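Local atomic coordinates of Alr4995 protein (Nostoc sp., PDB entry 6LRF), a protein that probably converts arginine to ornithine and ornithine to proline, as a bifunctional arginine dihydrolase and ornithine cyclodeaminase. Residues B[58-63]-B[94-99]; B[192-197]-B[339-344]; B[508-513]-B[690-695]; B[565-570]-B[574-579]; B[593-598]-B[617-622]. All coordinates share one frame; numbering follows the deposited sequence.

Interaction 1: B[58-63]-B[94-99]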
# COMPACT_ATOMS: atom_id res chain seq x y z
N THR B 58 57.75 25.45 -6.06
CA THR B 58 57.48 26.88 -5.97
C THR B 58 56.01 27.18 -6.23
O THR B 58 55.52 26.96 -7.35
CB THR B 58 58.32 27.67 -6.97
OG1 THR B 58 59.70 27.41 -6.73
CG2 THR B 58 58.04 29.15 -6.82
N PRO B 59 55.30 27.68 -5.21
CA PRO B 59 53.86 27.99 -5.35
C PRO B 59 53.60 28.99 -6.46
O PRO B 59 54.46 29.81 -6.78
CB PRO B 59 53.49 28.58 -3.98
CG PRO B 59 54.79 28.94 -3.32
CD PRO B 59 55.80 27.99 -3.86
N GLN B 60 52.43 28.90 -7.08
CA GLN B 60 52.10 29.76 -8.20
C GLN B 60 50.72 30.38 -7.98
O GLN B 60 49.77 29.69 -7.60
CB GLN B 60 52.13 28.96 -9.51
CG GLN B 60 53.45 28.23 -9.76
CD GLN B 60 54.59 29.17 -10.14
OE1 GLN B 60 54.37 30.19 -10.80
NE2 GLN B 60 55.81 28.83 -9.73
N LYS B 61 50.61 31.69 -8.21
CA LYS B 61 49.33 32.37 -8.13
C LYS B 61 48.37 31.78 -9.16
O LYS B 61 48.75 31.57 -10.32
CB LYS B 61 49.48 33.88 -8.38
CG LYS B 61 49.93 34.72 -7.18
CD LYS B 61 49.05 35.98 -7.04
CE LYS B 61 49.75 37.17 -6.36
NZ LYS B 61 50.79 36.80 -5.36
N GLY B 62 47.14 31.49 -8.73
CA GLY B 62 46.10 31.02 -9.64
C GLY B 62 45.98 29.51 -9.74
O GLY B 62 45.15 28.99 -10.49
N TRP B 63 46.83 28.80 -8.99
CA TRP B 63 46.76 27.35 -8.92
C TRP B 63 46.81 26.93 -7.46
O TRP B 63 47.82 26.40 -6.99
CB TRP B 63 47.89 26.71 -9.72
CG TRP B 63 47.94 27.24 -11.13
CD1 TRP B 63 48.88 28.09 -11.65
CD2 TRP B 63 46.99 27.00 -12.17
NE1 TRP B 63 48.57 28.37 -12.97
CE2 TRP B 63 47.42 27.72 -13.31
CE3 TRP B 63 45.82 26.23 -12.26
CZ2 TRP B 63 46.72 27.70 -14.51
CZ3 TRP B 63 45.12 26.21 -13.46
CH2 TRP B 63 45.57 26.94 -14.57
N GLU B 94 50.15 21.25 -14.08
CA GLU B 94 50.95 20.22 -14.74
C GLU B 94 52.35 20.67 -15.19
O GLU B 94 53.33 19.94 -14.94
CB GLU B 94 50.18 19.64 -15.92
CG GLU B 94 48.98 18.84 -15.45
CD GLU B 94 48.05 18.41 -16.58
OE1 GLU B 94 48.46 18.44 -17.76
OE2 GLU B 94 46.90 18.04 -16.27
N PRO B 95 52.46 21.84 -15.86
CA PRO B 95 53.82 22.30 -16.17
C PRO B 95 54.73 22.44 -14.95
O PRO B 95 55.90 22.04 -15.03
CB PRO B 95 53.57 23.66 -16.82
CG PRO B 95 52.25 23.51 -17.46
CD PRO B 95 51.45 22.70 -16.48
N TYR B 96 54.21 22.95 -13.84
CA TYR B 96 55.04 23.20 -12.66
C TYR B 96 55.47 21.91 -12.00
O TYR B 96 56.62 21.80 -11.55
CB TYR B 96 54.29 24.09 -11.67
CG TYR B 96 53.97 25.41 -12.29
CD1 TYR B 96 54.97 26.36 -12.47
CD2 TYR B 96 52.69 25.70 -12.76
CE1 TYR B 96 54.71 27.58 -13.07
CE2 TYR B 96 52.41 26.93 -13.36
CZ TYR B 96 53.43 27.86 -13.51
OH TYR B 96 53.20 29.08 -14.10
N PHE B 97 54.57 20.92 -11.98
CA PHE B 97 54.90 19.61 -11.43
C PHE B 97 55.94 18.94 -12.33
O PHE B 97 56.96 18.42 -11.85
CB PHE B 97 53.64 18.74 -11.27
CG PHE B 97 52.77 19.13 -10.10
CD1 PHE B 97 53.34 19.61 -8.92
CD2 PHE B 97 51.39 19.00 -10.17
CE1 PHE B 97 52.56 19.95 -7.83
CE2 PHE B 97 50.60 19.34 -9.06
CZ PHE B 97 51.19 19.82 -7.89
N LYS B 98 55.69 18.96 -13.63
CA LYS B 98 56.63 18.38 -14.59
C LYS B 98 58.04 19.00 -14.45
O LYS B 98 59.06 18.29 -14.49
CB LYS B 98 56.10 18.55 -16.01
CG LYS B 98 57.01 17.94 -17.04
CD LYS B 98 56.48 18.13 -18.44
CE LYS B 98 57.27 17.25 -19.38
NZ LYS B 98 56.91 17.46 -20.81
N GLU B 99 58.07 20.32 -14.28
CA GLU B 99 59.33 21.04 -14.10
C GLU B 99 60.06 20.52 -12.88
O GLU B 99 61.26 20.28 -12.93
CB GLU B 99 59.09 22.54 -13.95
CG GLU B 99 60.39 23.35 -13.93
CD GLU B 99 60.13 24.84 -13.77
OE1 GLU B 99 59.62 25.23 -12.69
OE2 GLU B 99 60.41 25.61 -14.73

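Interaction 2: B[192-197]-B[339-344]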
# COMPACT_ATOMS: atom_id res chain seq x y z
N SER B 192 35.99 -4.88 -5.69
CA SER B 192 37.23 -4.31 -5.17
C SER B 192 37.54 -4.80 -3.76
O SER B 192 38.70 -5.09 -3.43
CB SER B 192 37.17 -2.79 -5.22
OG SER B 192 36.97 -2.37 -6.56
N ASN B 193 36.49 -4.89 -2.94
CA ASN B 193 36.61 -5.44 -1.59
C ASN B 193 37.04 -6.90 -1.60
O ASN B 193 37.86 -7.34 -0.78
CB ASN B 193 35.29 -5.29 -0.84
CG ASN B 193 35.18 -3.93 -0.14
OD1 ASN B 193 36.06 -3.55 0.64
ND2 ASN B 193 34.11 -3.20 -0.43
N ARG B 194 36.51 -7.67 -2.54
CA ARG B 194 36.94 -9.05 -2.68
C ARG B 194 38.45 -9.08 -2.96
O ARG B 194 39.18 -9.89 -2.37
CB ARG B 194 36.15 -9.75 -3.80
CG ARG B 194 35.46 -11.07 -3.44
CD ARG B 194 34.63 -11.62 -4.64
NE ARG B 194 33.54 -10.71 -4.98
CZ ARG B 194 33.10 -10.46 -6.22
NH1 ARG B 194 33.66 -11.07 -7.26
NH2 ARG B 194 32.09 -9.60 -6.42
N LEU B 195 38.92 -8.19 -3.84
CA LEU B 195 40.33 -8.19 -4.23
C LEU B 195 41.23 -7.85 -3.05
O LEU B 195 42.28 -8.47 -2.87
CB LEU B 195 40.59 -7.19 -5.36
CG LEU B 195 42.03 -7.07 -5.88
CD1 LEU B 195 42.60 -8.42 -6.35
CD2 LEU B 195 42.09 -6.04 -7.01
N ILE B 196 40.82 -6.86 -2.26
CA ILE B 196 41.56 -6.42 -1.08
C ILE B 196 41.69 -7.57 -0.10
O ILE B 196 42.75 -7.80 0.51
CB ILE B 196 40.86 -5.23 -0.40
CG1 ILE B 196 40.97 -3.98 -1.27
CG2 ILE B 196 41.45 -4.98 0.97
CD1 ILE B 196 40.13 -2.81 -0.77
N GLU B 197 40.60 -8.31 0.05
CA GLU B 197 40.55 -9.36 1.04
C GLU B 197 41.36 -10.58 0.58
O GLU B 197 41.89 -11.31 1.42
CB GLU B 197 39.09 -9.71 1.37
CG GLU B 197 38.39 -8.60 2.19
CD GLU B 197 36.86 -8.61 2.10
OE1 GLU B 197 36.30 -9.62 1.63
OE2 GLU B 197 36.21 -7.63 2.51
N SER B 339 39.19 -6.69 -14.79
CA SER B 339 39.57 -8.10 -14.67
C SER B 339 38.73 -8.92 -15.63
O SER B 339 37.73 -8.43 -16.17
CB SER B 339 39.35 -8.62 -13.26
OG SER B 339 37.96 -8.82 -13.05
N HIS B 340 39.10 -10.18 -15.82
CA HIS B 340 38.36 -11.07 -16.70
C HIS B 340 36.96 -11.32 -16.17
O HIS B 340 35.98 -11.35 -16.93
CB HIS B 340 39.08 -12.41 -16.90
CG HIS B 340 38.49 -13.24 -18.00
ND1 HIS B 340 38.27 -12.74 -19.27
CD2 HIS B 340 38.08 -14.53 -18.02
CE1 HIS B 340 37.74 -13.69 -20.03
NE2 HIS B 340 37.62 -14.78 -19.29
N GLU B 341 36.86 -11.49 -14.86
CA GLU B 341 35.57 -11.75 -14.24
C GLU B 341 34.58 -10.63 -14.55
O GLU B 341 33.43 -10.89 -14.92
CB GLU B 341 35.76 -11.91 -12.74
CG GLU B 341 34.48 -11.98 -11.95
CD GLU B 341 34.74 -11.76 -10.47
OE1 GLU B 341 35.93 -11.72 -10.09
OE2 GLU B 341 33.76 -11.65 -9.69
N VAL B 342 35.02 -9.38 -14.42
CA VAL B 342 34.10 -8.26 -14.65
C VAL B 342 33.78 -8.14 -16.14
O VAL B 342 32.64 -7.84 -16.53
CB VAL B 342 34.68 -6.92 -14.10
CG1 VAL B 342 33.80 -5.74 -14.52
CG2 VAL B 342 34.81 -6.98 -12.58
N MSE B 343 34.79 -8.39 -16.99
CA MSE B 343 34.58 -8.42 -18.44
C MSE B 343 33.51 -9.44 -18.85
O MSE B 343 32.68 -9.18 -19.72
CB MSE B 343 35.89 -8.74 -19.16
CG MSE B 343 35.74 -8.78 -20.68
SE MSE B 343 35.10 -7.04 -21.46
CE MSE B 343 36.86 -6.17 -21.79
N GLU B 344 33.53 -10.62 -18.24
CA GLU B 344 32.53 -11.64 -18.53
C GLU B 344 31.13 -11.19 -18.14
O GLU B 344 30.14 -11.46 -18.83
CB GLU B 344 32.86 -12.93 -17.80
CG GLU B 344 34.13 -13.60 -18.27
CD GLU B 344 34.37 -14.91 -17.55
OE1 GLU B 344 34.61 -14.88 -16.32
OE2 GLU B 344 34.29 -15.96 -18.22

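Interaction 3: B[508-513]-B[690-695]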
# COMPACT_ATOMS: atom_id res chain seq x y z
N LEU B 508 20.84 -11.00 12.23
CA LEU B 508 20.38 -12.37 12.45
C LEU B 508 21.57 -13.28 12.76
O LEU B 508 21.49 -14.10 13.66
CB LEU B 508 19.60 -12.89 11.23
CG LEU B 508 19.15 -14.36 11.30
CD1 LEU B 508 18.48 -14.65 12.65
CD2 LEU B 508 18.20 -14.69 10.17
N SER B 509 22.67 -13.12 12.02
CA SER B 509 23.92 -13.85 12.28
C SER B 509 24.36 -13.70 13.71
O SER B 509 24.78 -14.66 14.36
CB SER B 509 25.05 -13.33 11.38
OG SER B 509 24.92 -13.77 10.05
N ARG B 510 24.30 -12.46 14.19
CA ARG B 510 24.72 -12.16 15.54
C ARG B 510 23.82 -12.86 16.57
O ARG B 510 24.31 -13.49 17.51
CB ARG B 510 24.74 -10.65 15.76
CG ARG B 510 25.01 -10.28 17.19
CD ARG B 510 25.98 -9.13 17.32
NE ARG B 510 26.22 -8.88 18.74
CZ ARG B 510 25.66 -7.89 19.42
NH1 ARG B 510 24.86 -7.03 18.82
NH2 ARG B 510 25.93 -7.76 20.72
N LEU B 511 22.51 -12.75 16.38
CA LEU B 511 21.56 -13.48 17.22
C LEU B 511 21.88 -14.97 17.36
O LEU B 511 21.83 -15.52 18.46
CB LEU B 511 20.13 -13.31 16.68
CG LEU B 511 19.51 -11.94 16.89
CD1 LEU B 511 18.15 -11.90 16.24
CD2 LEU B 511 19.41 -11.63 18.38
N ILE B 512 22.20 -15.62 16.25
CA ILE B 512 22.49 -17.06 16.24
C ILE B 512 23.80 -17.35 16.99
O ILE B 512 23.90 -18.31 17.77
CB ILE B 512 22.59 -17.60 14.78
CG1 ILE B 512 21.22 -17.54 14.08
CG2 ILE B 512 23.12 -19.02 14.77
CD1 ILE B 512 21.28 -17.64 12.56
N ARG B 513 24.80 -16.51 16.73
CA ARG B 513 26.12 -16.60 17.35
C ARG B 513 26.05 -16.50 18.88
O ARG B 513 26.77 -17.21 19.57
CB ARG B 513 27.02 -15.49 16.80
CG ARG B 513 28.50 -15.70 16.99
CD ARG B 513 29.29 -14.91 15.93
NE ARG B 513 29.07 -13.47 16.02
CZ ARG B 513 28.60 -12.72 15.03
NH1 ARG B 513 28.27 -13.26 13.86
NH2 ARG B 513 28.45 -11.41 15.21
N GLN B 690 18.90 -3.21 21.24
CA GLN B 690 18.14 -3.32 22.47
C GLN B 690 18.62 -4.46 23.36
O GLN B 690 18.52 -4.38 24.58
CB GLN B 690 16.66 -3.48 22.16
CG GLN B 690 15.76 -3.23 23.34
CD GLN B 690 15.74 -1.77 23.75
OE1 GLN B 690 16.33 -0.91 23.09
NE2 GLN B 690 15.05 -1.48 24.84
N LEU B 691 19.16 -5.51 22.75
CA LEU B 691 19.67 -6.65 23.51
C LEU B 691 21.00 -6.33 24.17
O LEU B 691 21.39 -6.97 25.15
CB LEU B 691 19.85 -7.87 22.61
CG LEU B 691 18.58 -8.66 22.30
CD1 LEU B 691 18.81 -9.49 21.06
CD2 LEU B 691 18.22 -9.54 23.47
N ASP B 692 21.69 -5.35 23.61
CA ASP B 692 22.97 -4.94 24.17
C ASP B 692 22.74 -4.08 25.41
O ASP B 692 23.47 -4.20 26.40
CB ASP B 692 23.78 -4.19 23.11
CG ASP B 692 24.32 -5.12 22.04
OD1 ASP B 692 24.59 -6.31 22.36
OD2 ASP B 692 24.48 -4.67 20.88
N LYS B 693 21.71 -3.24 25.36
CA LYS B 693 21.35 -2.40 26.49
C LYS B 693 20.96 -3.23 27.70
O LYS B 693 21.12 -2.80 28.84
CB LYS B 693 20.20 -1.47 26.10
CG LYS B 693 20.53 -0.57 24.93
CD LYS B 693 19.44 0.46 24.70
CE LYS B 693 19.76 1.32 23.49
NZ LYS B 693 18.77 2.42 23.32
N LEU B 694 20.46 -4.44 27.45
CA LEU B 694 19.99 -5.32 28.51
C LEU B 694 21.10 -6.03 29.28
O LEU B 694 21.05 -6.14 30.51
CB LEU B 694 19.05 -6.38 27.94
CG LEU B 694 17.66 -5.90 27.53
CD1 LEU B 694 16.80 -7.10 27.18
CD2 LEU B 694 17.03 -5.08 28.64
N THR B 695 22.09 -6.55 28.56
CA THR B 695 23.07 -7.40 29.23
C THR B 695 24.43 -6.70 29.39
O THR B 695 25.49 -7.33 29.29
CB THR B 695 23.23 -8.75 28.49
OG1 THR B 695 24.19 -9.59 29.16
CG2 THR B 695 23.61 -8.53 27.02

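Interaction 4: B[565-570]-B[574-579]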
# COMPACT_ATOMS: atom_id res chain seq x y z
N ARG B 565 26.35 -27.04 -4.76
CA ARG B 565 26.05 -28.36 -5.29
C ARG B 565 27.37 -29.14 -5.51
O ARG B 565 27.43 -30.34 -5.23
CB ARG B 565 25.23 -28.27 -6.59
CG ARG B 565 23.79 -27.73 -6.38
CD ARG B 565 23.00 -27.72 -7.69
NE ARG B 565 22.86 -29.07 -8.24
CZ ARG B 565 21.88 -29.91 -7.91
NH1 ARG B 565 20.93 -29.53 -7.07
NH2 ARG B 565 21.85 -31.13 -8.44
N ARG B 566 28.43 -28.45 -5.93
CA ARG B 566 29.70 -29.13 -6.13
C ARG B 566 30.27 -29.68 -4.83
O ARG B 566 30.71 -30.82 -4.78
CB ARG B 566 30.73 -28.22 -6.78
CG ARG B 566 32.04 -28.98 -7.08
CD ARG B 566 32.97 -28.19 -7.96
NE ARG B 566 33.43 -26.98 -7.28
CZ ARG B 566 33.13 -25.75 -7.68
NH1 ARG B 566 32.38 -25.56 -8.76
NH2 ARG B 566 33.59 -24.69 -7.00
N HIS B 567 30.25 -28.87 -3.78
CA HIS B 567 30.75 -29.30 -2.47
C HIS B 567 29.81 -30.31 -1.81
O HIS B 567 30.25 -31.12 -0.99
CB HIS B 567 30.95 -28.09 -1.55
CG HIS B 567 32.17 -27.30 -1.88
ND1 HIS B 567 33.32 -27.37 -1.13
CD2 HIS B 567 32.43 -26.44 -2.89
CE1 HIS B 567 34.23 -26.58 -1.66
NE2 HIS B 567 33.72 -26.00 -2.73
N GLY B 568 28.52 -30.24 -2.15
CA GLY B 568 27.56 -31.28 -1.78
C GLY B 568 26.66 -30.92 -0.61
O GLY B 568 25.66 -31.58 -0.38
N SER B 569 27.02 -29.88 0.13
CA SER B 569 26.18 -29.35 1.20
C SER B 569 26.72 -28.01 1.64
O SER B 569 27.89 -27.70 1.42
CB SER B 569 26.12 -30.31 2.40
OG SER B 569 27.33 -30.25 3.16
N ILE B 570 25.86 -27.23 2.28
CA ILE B 570 26.28 -26.00 2.92
C ILE B 570 27.39 -26.26 3.95
O ILE B 570 28.35 -25.50 4.04
CB ILE B 570 25.10 -25.29 3.60
CG1 ILE B 570 24.11 -24.79 2.54
CG2 ILE B 570 25.57 -24.12 4.45
CD1 ILE B 570 22.79 -24.29 3.13
N VAL B 574 31.24 -24.67 4.29
CA VAL B 574 31.85 -24.01 5.44
C VAL B 574 33.18 -24.68 5.80
O VAL B 574 34.19 -24.02 5.97
CB VAL B 574 30.90 -24.00 6.65
CG1 VAL B 574 31.62 -23.51 7.91
CG2 VAL B 574 29.68 -23.14 6.35
N GLU B 575 33.16 -26.01 5.89
CA GLU B 575 34.36 -26.77 6.21
C GLU B 575 35.50 -26.49 5.23
O GLU B 575 36.65 -26.30 5.63
CB GLU B 575 34.05 -28.26 6.22
CG GLU B 575 33.16 -28.69 7.37
CD GLU B 575 32.88 -30.18 7.37
OE1 GLU B 575 32.29 -30.69 6.38
OE2 GLU B 575 33.25 -30.85 8.36
N SER B 576 35.20 -26.47 3.94
CA SER B 576 36.22 -26.17 2.94
C SER B 576 36.69 -24.71 2.99
O SER B 576 37.55 -24.32 2.21
CB SER B 576 35.70 -26.49 1.55
OG SER B 576 34.86 -25.44 1.11
N GLY B 577 36.11 -23.90 3.86
CA GLY B 577 36.47 -22.50 3.96
C GLY B 577 36.00 -21.56 2.86
O GLY B 577 36.46 -20.43 2.79
N ILE B 578 35.08 -21.99 1.99
CA ILE B 578 34.61 -21.08 0.94
C ILE B 578 33.45 -20.20 1.46
O ILE B 578 33.27 -19.08 1.01
CB ILE B 578 34.16 -21.82 -0.35
CG1 ILE B 578 32.81 -22.50 -0.15
CG2 ILE B 578 35.23 -22.83 -0.81
CD1 ILE B 578 32.35 -23.24 -1.34
N ILE B 579 32.68 -20.73 2.41
CA ILE B 579 31.72 -19.91 3.15
C ILE B 579 32.32 -19.55 4.51
O ILE B 579 32.61 -20.45 5.31
CB ILE B 579 30.39 -20.65 3.39
CG1 ILE B 579 29.73 -21.06 2.06
CG2 ILE B 579 29.46 -19.78 4.23
CD1 ILE B 579 28.52 -21.94 2.28

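Interaction 5: B[593-598]-B[617-622]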
# COMPACT_ATOMS: atom_id res chain seq x y z
N PRO B 593 20.36 -26.42 14.21
CA PRO B 593 19.73 -27.16 13.11
C PRO B 593 18.95 -26.22 12.20
O PRO B 593 18.40 -25.22 12.68
CB PRO B 593 18.78 -28.13 13.83
CG PRO B 593 19.21 -28.12 15.26
CD PRO B 593 19.80 -26.78 15.52
N PHE B 594 18.90 -26.49 10.90
CA PHE B 594 18.07 -25.68 10.03
C PHE B 594 17.36 -26.60 9.08
O PHE B 594 17.83 -27.70 8.82
CB PHE B 594 18.89 -24.61 9.29
CG PHE B 594 20.01 -25.17 8.44
CD1 PHE B 594 21.30 -25.27 8.95
CD2 PHE B 594 19.77 -25.56 7.13
CE1 PHE B 594 22.32 -25.78 8.17
CE2 PHE B 594 20.79 -26.06 6.35
CZ PHE B 594 22.07 -26.17 6.87
N VAL B 595 16.20 -26.17 8.60
CA VAL B 595 15.48 -26.91 7.58
C VAL B 595 15.13 -25.95 6.46
O VAL B 595 14.55 -24.87 6.70
CB VAL B 595 14.19 -27.57 8.12
CG1 VAL B 595 13.46 -28.33 7.01
CG2 VAL B 595 14.51 -28.50 9.30
N LEU B 596 15.50 -26.32 5.24
CA LEU B 596 15.10 -25.56 4.07
C LEU B 596 14.00 -26.32 3.33
O LEU B 596 14.26 -27.37 2.74
CB LEU B 596 16.30 -25.30 3.16
CG LEU B 596 17.52 -24.68 3.85
CD1 LEU B 596 18.67 -24.53 2.89
CD2 LEU B 596 17.19 -23.33 4.47
N ALA B 597 12.77 -25.82 3.40
CA ALA B 597 11.66 -26.46 2.69
C ALA B 597 11.64 -25.97 1.27
O ALA B 597 11.70 -24.76 1.03
CB ALA B 597 10.34 -26.16 3.35
N GLY B 598 11.53 -26.88 0.32
CA GLY B 598 11.52 -26.50 -1.08
C GLY B 598 10.25 -25.75 -1.47
O GLY B 598 9.30 -25.69 -0.70
N GLN B 617 7.41 -30.99 6.11
CA GLN B 617 6.46 -30.61 7.15
C GLN B 617 6.76 -31.36 8.45
O GLN B 617 6.63 -30.82 9.54
CB GLN B 617 5.02 -30.89 6.70
CG GLN B 617 4.48 -29.82 5.76
CD GLN B 617 3.04 -30.09 5.30
OE1 GLN B 617 2.50 -31.18 5.51
NE2 GLN B 617 2.42 -29.08 4.69
N GLU B 618 7.19 -32.60 8.31
CA GLU B 618 7.57 -33.40 9.46
C GLU B 618 8.80 -32.84 10.16
O GLU B 618 8.87 -32.80 11.39
CB GLU B 618 7.84 -34.85 9.02
CG GLU B 618 8.48 -35.69 10.11
CD GLU B 618 9.08 -36.99 9.57
OE1 GLU B 618 9.69 -36.97 8.47
OE2 GLU B 618 8.94 -38.03 10.27
N GLU B 619 9.79 -32.40 9.38
CA GLU B 619 11.01 -31.82 9.94
C GLU B 619 10.73 -30.48 10.62
O GLU B 619 11.30 -30.20 11.68
CB GLU B 619 12.07 -31.66 8.84
CG GLU B 619 12.59 -32.99 8.28
CD GLU B 619 13.36 -32.83 6.97
OE1 GLU B 619 13.79 -31.70 6.67
OE2 GLU B 619 13.55 -33.83 6.24
N TYR B 620 9.87 -29.66 10.02
CA TYR B 620 9.43 -28.41 10.66
C TYR B 620 8.78 -28.71 12.02
O TYR B 620 9.12 -28.11 13.04
CB TYR B 620 8.44 -27.64 9.78
CG TYR B 620 9.04 -26.63 8.80
CD1 TYR B 620 10.22 -26.91 8.09
CD2 TYR B 620 8.40 -25.42 8.56
CE1 TYR B 620 10.76 -25.97 7.19
CE2 TYR B 620 8.92 -24.49 7.67
CZ TYR B 620 10.10 -24.77 6.99
OH TYR B 620 10.60 -23.82 6.11
N ALA B 621 7.82 -29.64 12.00
CA ALA B 621 7.03 -29.96 13.18
C ALA B 621 7.94 -30.45 14.30
O ALA B 621 7.72 -30.13 15.46
CB ALA B 621 5.97 -31.00 12.85
N LYS B 622 8.96 -31.22 13.93
CA LYS B 622 9.90 -31.74 14.92
C LYS B 622 10.69 -30.63 15.60
O LYS B 622 10.81 -30.58 16.82
CB LYS B 622 10.85 -32.75 14.27
CG LYS B 622 11.79 -33.40 15.28
CD LYS B 622 12.71 -34.42 14.60
CE LYS B 622 13.71 -33.76 13.66
NZ LYS B 622 14.75 -32.96 14.41

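Interaction 1: B[58-63]-B[94-99]
Q60 lays its side-chain amide over one face of the Y96 ring. The evidence is twofold: the two planes are only 9° apart, and CG of Q60 stands 3.5 Å from the centroid of the Y96 ring, almost on the ring normal, as a CH-pi contact. CD of Q60 comes to 3.3 Å from CE1 of Y96, so the amide is displaced from the ring centre toward that atom. W63 adds a lighter touch, its CD1 lying 4.1 Å from CE2 of Y96, with the two rings inclined obliquely. A bend at chi2 of Q60 (-72°) folds the amide back along the ring. The amide's rotation is then fixed by a bond from NE2 of Q60 to O of T58 (3.0 Å), the donor standing well above that carbonyl's plane. Further out, a type II turn from Q60 to W63 brings both residues to the same tyrosine, with G62 at a positive phi (93°). The helix carrying Y96 is tied down by salt bridges of E94 to R84 and of K98 to E110. The arrangement is an amide-aromatic stack at the surface of the GME-family region, joining the loop after strand 53-56 to helix 93-103.

Interaction 2: B[192-197]-B[339-344]
The guanidinium of R194 is met at its edge, near its own plane, by the carboxylate of E341, and the two flat groups are turned 41° from each other. NH1 of R194 and OE2 of E341 make a salt bridge at 2.5 Å; the hydrogen-bond angle is poor and the bond weak, so the very short distance deserves caution. H556 of helix 554-567 touches both side chains. NH2 of R194 has weak bonds to O of M536 and OG of S190. E341 reaches across with CG opposite the main-chain N (chi1 171°) and an extended chain beyond. Its helix starts at the N-cap S339, whose OG accepts from N of V342 at 3.3 Å, and this helix end would probably favour the negative charge. Replacing E341 by alanine is likely to leave R194 without this anionic mate and its guanidinium, then held through NH2 by weak bonds, freer to turn. The pair is an interhelical salt bridge at the surface, linking helix 190-199 of the GME-family region to helix 340-352 of the LOR/SDH conserved region.

Interaction 3: B[508-513]-B[690-695]
R510 sends CG anti to its backbone N (chi1 173°) and bends at chi2 (137°), which carries its guanidinium toward D692, whose CG lies anti to the carbonyl carbon. The setting is the C-terminal Rossmann fold, with its parallel sheet in the order 3-2-1-4-5-6. Helix 505-513 lies in the connection from strand 491-495 to strand 519-523, and helix 680-694 follows the last strand, 673-677. The two side chains approach from opposite directions and meet end-on as a two-pronged salt bridge. NH2 of R510 bonds OD1 of D692 at 2.6 Å, and NH1 of R510 bonds OD2 of D692 at 3.2 Å. Each oxygen offers its syn lone pair, and each lies close to the guanidinium plane, although the carboxylate as a whole is twisted 33° from it. NE of R510 has a second acid, E514, so the guanidinium is shared between two carboxylates, which probably stabilises its charge and limits its rotation. Beside this polar grip runs a buried apolar seam: L511 packs on L684 and L687 of the C-terminal helix, and Y516 touches both L511 and L691. The leucines cross at about a right angle, and CD2 of L511 presses on CD1 of L691 at 3.5 Å, tighter than usual van der Waals contact.

Interaction 4: B[565-570]-B[574-579]
H567 leans over from the end of helix 554-567, and its ring meets I578 and S576 atom by atom. From CB the chain enters the ring at CG, 4.1 Å from CD1 of I578. Next, CD2 of H567 lies 3.6 Å from that methyl, and NE2 of H567 comes closest to CD1 of I578, at 3.4 Å. The methyl sits over one face, 25° off the ring normal and offset toward the rim, as a CH-pi contact. Further round the ring, CE1 of H567 approaches OG of S576 obliquely at 3.1 Å. That hydroxyl has weak bonds to O of K572 and O of G573. CG1 of I578 takes the crowded position between backbone N and carbonyl carbon (chi1 75°), and the chain then runs extended (chi2 -179°), delivering CD1 to the ring. In the next helix, 570-575, N of V574 bonds O of I570 (3.0 Å), and a Schellman motif at G577 ends it. These two features fix the backbone, and the histidine-isoleucine contact is probably held mainly by CH-pi and van der Waals forces.

Interaction 5: B[593-598]-B[617-622]
V595 and A597 of strand 594-597 press against Y620 of helix 613-624. These are parts of the Rossmann fold: the strand lies at one edge of the parallel sheet within the chain, and the helix belongs to the crossover that carries the chain on to strand 629-633. The short axes pass 9.0 Å apart and run nearly antiparallel, at 149°. The tight side is the buried tyrosine. CG1 of V595, trans to the amide nitrogen (chi1 179°), meets the ring at its edge and in its plane, 3.6 Å from CE1 of Y620. A597 comes obliquely, its CB 3.9 Å from CE1 of Y620. The phenol oxygen is satisfied beyond the strand, hydrogen-bonding both ND1 of H638 and O of G522, and I600 of the second subunit packs on Y620 and A597. With a phenylalanine in place of Y620, ND1 of H638 and O of G522 would probably lose their shared hydroxyl partner. The looser side is that of the partly exposed E619, which touches V595 through few atoms. CB of E619 lies 4.0 Å from CG2 of V595. OE1 of E619 rests on CG1 of V595 at 3.4 Å, a polar oxygen against a methyl, with no hydrogen bond across the segments; OE2 of E619 is held by NE2 of Q610. Further along the same CE1 side of the tyrosine, toward the phenol end, OH of Y620 lies 3.6 Å from CB of A597.

Overall arrangement
Along the chain, interaction 1 comes first, then interaction 2, while interactions 4 and 5 both fall between the two segments of interaction 3. Interaction 1 lies in the N-terminal GME-family region, with its centre about 70 Å from that of interaction 5. Interaction 2, whose centre lies about 9 Å from the centre of the chain, joins that region to the LOR/SDH region; its nearest atoms are about 9 Å from those of interaction 4, and helix 554-567 reaches both. Interactions 3, 4 and 5 belong to the Rossmann part, their centres 21 to 27 Å apart; 4 and 5 meet directly, I570 packing on F594 and L596. The contacts thus trace a bifunctional chain from its outer GME surface, through an interdomain link, to the Rossmann sheet.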